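Local coordinates for endo-beta-1,2-glucanase (Talaromyces funiculosus, PDB 6IMV), which hydrolyses beta-1,2-glucans within the chain as an endo-acting glycoside hydrolase and binds the beta-1,2-linked glucose disaccharide sophorose, at residues H45-S58 against I115-R129. Sequence-based numbering, arbitrary orientation.
Sequences HQNNISYNSGNGMS and IAASIMDTKLQTYLR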
loop_
_atom_site.group_PDB
_atom_site.type_symbol
_atom_site.label_atom_id
_atom_site.label_comp_id
_atom_site.label_asym_id
_atom_site.label_seq_id
_atom_site.Cartn_x
_atom_site.Cartn_y
_atom_site.Cartn_z
ATOM N N HIS A 45 6.598 13.135 -6.192
ATOM C CA HIS A 45 6.531 13.866 -4.928
ATOM C C HIS A 45 6.679 15.367 -5.190
ATOM O O HIS A 45 7.770 15.919 -5.034
ATOM C CB HIS A 45 7.595 13.360 -3.946
ATOM C CG HIS A 45 7.406 13.894 -2.568
ATOM N ND1 HIS A 45 7.969 15.084 -2.157
ATOM C CD2 HIS A 45 6.696 13.428 -1.520
ATOM C CE1 HIS A 45 7.631 15.316 -0.906
ATOM N NE2 HIS A 45 6.856 14.310 -0.488
ATOM N N GLN A 46 5.573 15.999 -5.584
ATOM C CA GLN A 46 5.502 17.433 -5.852
ATOM C C GLN A 46 4.099 17.933 -5.486
ATOM O O GLN A 46 3.115 17.191 -5.580
ATOM C CB GLN A 46 5.732 17.751 -7.334
ATOM C CG GLN A 46 7.094 17.346 -7.865
ATOM C CD GLN A 46 7.317 17.855 -9.272
ATOM O OE1 GLN A 46 7.332 19.063 -9.497
ATOM N NE2 GLN A 46 7.518 16.945 -10.220
ATOM N N ASN A 47 4.026 19.207 -5.090
ATOM C CA ASN A 47 2.778 19.903 -4.850
ATOM C C ASN A 47 1.900 19.817 -6.104
ATOM O O ASN A 47 2.401 19.923 -7.224
ATOM C CB ASN A 47 3.012 21.366 -4.464
ATOM C CG ASN A 47 1.722 22.065 -4.112
ATOM O OD1 ASN A 47 0.992 21.603 -3.245
ATOM N ND2 ASN A 47 1.407 23.149 -4.804
ATOM N N ASN A 48 0.597 19.596 -5.890
ATOM C CA ASN A 48 -0.440 19.534 -6.930
ATOM C C ASN A 48 -0.320 18.261 -7.778
ATOM O O ASN A 48 -1.133 18.054 -8.673
ATOM C CB ASN A 48 -0.451 20.772 -7.837
ATOM C CG ASN A 48 -1.232 21.926 -7.248
ATOM O OD1 ASN A 48 -0.732 22.646 -6.389
ATOM N ND2 ASN A 48 -2.451 22.127 -7.711
ATOM N N ILE A 49 0.678 17.414 -7.510
ATOM C CA ILE A 49 0.818 16.140 -8.211
ATOM C C ILE A 49 0.389 15.003 -7.276
ATOM O O ILE A 49 -0.503 14.232 -7.631
ATOM C CB ILE A 49 2.254 15.939 -8.731
ATOM C CG1 ILE A 49 2.713 17.091 -9.636
ATOM C CG2 ILE A 49 2.377 14.588 -9.421
ATOM C CD1 ILE A 49 1.923 17.244 -10.908
ATOM N N SER A 50 1.047 14.901 -6.108
ATOM C CA SER A 50 0.822 13.795 -5.166
ATOM C C SER A 50 0.387 14.302 -3.785
ATOM O O SER A 50 -0.138 13.517 -2.997
ATOM C CB SER A 50 2.045 12.928 -5.033
ATOM O OG SER A 50 3.126 13.646 -4.448
ATOM N N TYR A 51 0.650 15.578 -3.464
ATOM C CA TYR A 51 0.247 16.115 -2.181
ATOM C C TYR A 51 0.043 17.630 -2.266
ATOM O O TYR A 51 0.395 18.284 -3.243
ATOM C CB TYR A 51 1.250 15.717 -1.093
ATOM C CG TYR A 51 2.555 16.474 -1.098
ATOM C CD1 TYR A 51 3.536 16.227 -2.048
ATOM C CD2 TYR A 51 2.821 17.421 -0.123
ATOM C CE1 TYR A 51 4.744 16.906 -2.033
ATOM C CE2 TYR A 51 4.012 18.127 -0.107
ATOM C CZ TYR A 51 4.975 17.867 -1.065
ATOM O OH TYR A 51 6.137 18.566 -1.019
ATOM N N ASN A 52 -0.586 18.155 -1.218
ATOM C CA ASN A 52 -0.810 19.574 -1.011
ATOM C C ASN A 52 0.258 20.062 -0.025
ATOM O O ASN A 52 0.213 19.704 1.125
ATOM C CB ASN A 52 -2.240 19.798 -0.510
ATOM C CG ASN A 52 -2.607 21.251 -0.293
ATOM O OD1 ASN A 52 -1.730 22.096 -0.106
ATOM N ND2 ASN A 52 -3.902 21.539 -0.292
ATOM N N SER A 53 1.223 20.861 -0.496
ATOM C CA SER A 53 2.324 21.338 0.358
ATOM C C SER A 53 1.824 22.335 1.413
ATOM O O SER A 53 2.484 22.550 2.434
ATOM C CB SER A 53 3.425 21.928 -0.467
ATOM O OG SER A 53 2.897 22.888 -1.356
ATOM N N GLY A 54 0.654 22.935 1.180
ATOM C CA GLY A 54 0.060 23.868 2.123
ATOM C C GLY A 54 -0.385 23.199 3.415
ATOM O O GLY A 54 -0.255 23.782 4.489
ATOM N N ASN A 55 -0.962 21.993 3.321
ATOM C CA ASN A 55 -1.495 21.304 4.511
ATOM C C ASN A 55 -0.782 19.960 4.754
ATOM O O ASN A 55 -1.079 19.278 5.727
ATOM C CB ASN A 55 -3.016 21.150 4.423
ATOM C CG ASN A 55 -3.466 20.291 3.260
ATOM O OD1 ASN A 55 -2.663 19.572 2.665
ATOM N ND2 ASN A 55 -4.753 20.351 2.949
ATOM N N GLY A 56 0.151 19.590 3.875
ATOM C CA GLY A 56 0.966 18.388 4.034
ATOM C C GLY A 56 0.206 17.103 3.733
ATOM O O GLY A 56 0.688 16.028 4.056
ATOM N N MET A 57 -0.970 17.209 3.106
ATOM C CA MET A 57 -1.859 16.066 2.905
ATOM C C MET A 57 -1.672 15.480 1.502
ATOM O O MET A 57 -1.479 16.223 0.540
ATOM C CB MET A 57 -3.324 16.479 3.080
ATOM C CG MET A 57 -3.653 16.976 4.481
ATOM S SD MET A 57 -3.366 15.729 5.763
ATOM C CE MET A 57 -4.376 14.368 5.190
ATOM N N SER A 58 -1.768 14.144 1.405
ATOM C CA SER A 58 -1.727 13.447 0.129
ATOM C C SER A 58 -2.977 13.792 -0.686
ATOM O O SER A 58 -4.036 14.071 -0.128
ATOM C CB SER A 58 -1.593 11.950 0.289
ATOM O OG SER A 58 -2.743 11.378 0.882
ATOM N N ILE A 115 13.093 17.569 4.762
ATOM C CA ILE A 115 11.892 17.598 3.923
ATOM C C ILE A 115 10.798 16.727 4.568
ATOM O O ILE A 115 9.667 17.191 4.750
ATOM C CB ILE A 115 12.195 17.185 2.469
ATOM C CG1 ILE A 115 13.098 18.205 1.767
ATOM C CG2 ILE A 115 10.902 16.964 1.691
ATOM C CD1 ILE A 115 13.754 17.689 0.488
ATOM N N ALA A 116 11.145 15.489 4.934
ATOM C CA ALA A 116 10.187 14.587 5.584
ATOM C C ALA A 116 9.645 15.215 6.881
ATOM O O ALA A 116 8.428 15.212 7.121
ATOM C CB ALA A 116 10.829 13.248 5.846
ATOM N N ALA A 117 10.546 15.765 7.710
ATOM C CA ALA A 117 10.173 16.334 9.013
ATOM C C ALA A 117 9.207 17.509 8.813
ATOM O O ALA A 117 8.190 17.619 9.486
ATOM C CB ALA A 117 11.407 16.757 9.781
ATOM N N SER A 118 9.534 18.378 7.863
ATOM C CA SER A 118 8.739 19.571 7.594
ATOM C C SER A 118 7.306 19.202 7.164
ATOM O O SER A 118 6.327 19.777 7.679
ATOM C CB SER A 118 9.408 20.417 6.572
ATOM O OG SER A 118 8.553 21.452 6.167
ATOM N N ILE A 119 7.177 18.261 6.225
ATOM C CA ILE A 119 5.867 17.886 5.704
ATOM C C ILE A 119 5.057 17.195 6.815
ATOM O O ILE A 119 3.861 17.439 6.961
ATOM C CB ILE A 119 5.984 17.027 4.426
ATOM C CG1 ILE A 119 6.616 17.813 3.273
ATOM C CG2 ILE A 119 4.620 16.479 4.033
ATOM C CD1 ILE A 119 7.134 16.955 2.135
ATOM N N MET A 120 5.711 16.344 7.610
ATOM C CA MET A 120 5.018 15.595 8.664
ATOM C C MET A 120 4.539 16.540 9.778
ATOM O O MET A 120 3.521 16.279 10.414
ATOM C CB MET A 120 5.911 14.502 9.249
ATOM C CG MET A 120 6.018 13.280 8.356
ATOM S SD MET A 120 4.433 12.422 8.194
ATOM C CE MET A 120 4.355 11.523 9.743
ATOM N N ASP A 121 5.258 17.652 9.976
ATOM C CA ASP A 121 4.860 18.680 10.925
ATOM C C ASP A 121 3.593 19.373 10.418
ATOM O O ASP A 121 2.599 19.463 11.125
ATOM C CB ASP A 121 6.002 19.667 11.168
ATOM C CG ASP A 121 5.693 20.659 12.280
ATOM O OD1 ASP A 121 4.605 21.222 12.254
ATOM O OD2 ASP A 121 6.531 20.831 13.175
ATOM N N THR A 122 3.639 19.847 9.172
ATOM C CA THR A 122 2.480 20.477 8.528
ATOM C C THR A 122 1.290 19.510 8.541
ATOM O O THR A 122 0.175 19.910 8.863
ATOM C CB THR A 122 2.804 20.914 7.094
ATOM O OG1 THR A 122 3.973 21.727 7.144
ATOM C CG2 THR A 122 1.686 21.686 6.435
ATOM N N LYS A 123 1.550 18.242 8.193
ATOM C CA LYS A 123 0.504 17.207 8.091
ATOM C C LYS A 123 -0.198 17.042 9.439
ATOM O O LYS A 123 -1.426 17.029 9.477
ATOM C CB LYS A 123 1.088 15.866 7.634
ATOM C CG LYS A 123 0.104 14.701 7.591
ATOM C CD LYS A 123 0.761 13.357 7.331
ATOM C CE LYS A 123 1.375 13.226 5.951
ATOM N NZ LYS A 123 0.390 13.453 4.873
ATOM N N LEU A 124 0.580 16.926 10.527
ATOM C CA LEU A 124 0.019 16.713 11.859
ATOM C C LEU A 124 -0.926 17.868 12.217
ATOM O O LEU A 124 -2.003 17.639 12.759
ATOM C CB LEU A 124 1.134 16.600 12.904
ATOM C CG LEU A 124 0.641 16.350 14.335
ATOM C CD1 LEU A 124 -0.297 15.144 14.401
ATOM C CD2 LEU A 124 1.801 16.156 15.285
ATOM N N GLN A 125 -0.498 19.103 11.927
ATOM C CA GLN A 125 -1.323 20.292 12.186
ATOM C C GLN A 125 -2.703 20.102 11.525
ATOM O O GLN A 125 -3.730 20.333 12.154
ATOM C CB GLN A 125 -0.617 21.564 11.709
ATOM C CG GLN A 125 0.618 21.908 12.527
ATOM C CD GLN A 125 1.327 23.152 12.053
ATOM O OE1 GLN A 125 0.721 24.192 11.824
ATOM N NE2 GLN A 125 2.638 23.059 11.922
ATOM N N THR A 126 -2.711 19.634 10.269
ATOM C CA THR A 126 -3.933 19.423 9.497
ATOM C C THR A 126 -4.796 18.316 10.123
ATOM O O THR A 126 -6.029 18.477 10.237
ATOM C CB THR A 126 -3.607 19.109 8.036
ATOM O OG1 THR A 126 -2.759 20.160 7.552
ATOM C CG2 THR A 126 -4.849 18.976 7.184
ATOM N N TYR A 127 -4.162 17.202 10.520
ATOM C CA TYR A 127 -4.838 16.100 11.214
ATOM C C TYR A 127 -5.576 16.637 12.447
ATOM O O TYR A 127 -6.706 16.242 12.710
ATOM C CB TYR A 127 -3.847 15.019 11.661
ATOM C CG TYR A 127 -3.447 13.972 10.646
ATOM C CD1 TYR A 127 -3.236 14.275 9.305
ATOM C CD2 TYR A 127 -3.188 12.674 11.056
ATOM C CE1 TYR A 127 -2.833 13.301 8.400
ATOM C CE2 TYR A 127 -2.784 11.689 10.168
ATOM C CZ TYR A 127 -2.601 12.003 8.835
ATOM O OH TYR A 127 -2.199 11.024 7.979
ATOM N N LEU A 128 -4.914 17.527 13.202
ATOM C CA LEU A 128 -5.433 18.016 14.480
ATOM C C LEU A 128 -6.593 19.005 14.258
ATOM O O LEU A 128 -7.560 18.977 15.020
ATOM C CB LEU A 128 -4.294 18.649 15.293
ATOM C CG LEU A 128 -3.209 17.693 15.804
ATOM C CD1 LEU A 128 -2.282 18.384 16.791
ATOM C CD2 LEU A 128 -3.787 16.444 16.453
ATOM N N ARG A 129 -6.513 19.850 13.222
ATOM C CA ARG A 129 -7.618 20.748 12.832
ATOM C C ARG A 129 -8.839 19.914 12.414
ATOM O O ARG A 129 -9.982 20.261 12.725
ATOM C CB ARG A 129 -7.210 21.689 11.690
ATOM C CG ARG A 129 -6.186 22.752 12.066
ATOM C CD ARG A 129 -6.081 23.860 11.017
ATOM N NE ARG A 129 -5.832 23.382 9.655
ATOM C CZ ARG A 129 -4.634 23.060 9.160
ATOM N NH1 ARG A 129 -3.549 23.150 9.918
ATOM N NH2 ARG A 129 -4.522 22.665 7.901
#
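Lys123 and Gly56 illustrate how a helix can hold a hairpin loop by the loop's peptide carbonyls. From Lys123 CB, 3.6 Å from Gly56 O, the lysine chain runs on to CG, which passes 4.1 Å from Met57 SD. The chain then bends about CG-CD (chi3 -67°) and CD-CE (chi4 -57°), folding Lys123 CE back toward Gly56 O, 3.5 Å away. Lys123 NZ donates to that same Gly56 O at 2.7 Å, in the carbonyl plane. NZ also forms a salt bridge with Glu83 and a hydrogen bond with Gln86, both on helix 80-94. With an alanine in place of Lys123, Gly56 O would probably lose its ammonium donor and Glu83 this positive mate.

The loop joins strand 51-52 to strand 57-64 at the edge of an antiparallel sheet, and Gly56 and Met57 facing Asn52 make a G1 beta bulge. At Gly56, phi is positive and a CB would run into Lys123 N and Ile119 O; with none there, the backbone sits directly on helix 112-133. One residue earlier, Thr126 OG1 donates to a lone pair of Asn55 O at 2.6 Å, while Thr126 CG2 packs on Met57 CG. Met57 SD then meets the Tyr127 ring at its edge, 3.6 Å from Tyr127 CE1, a Met-aromatic contact. Toward the helix's N-terminal side, Ile119 CD1 lies 3.5 Å from His45 CE1, at the imidazole edge, and 3.7 Å from Tyr51 OH.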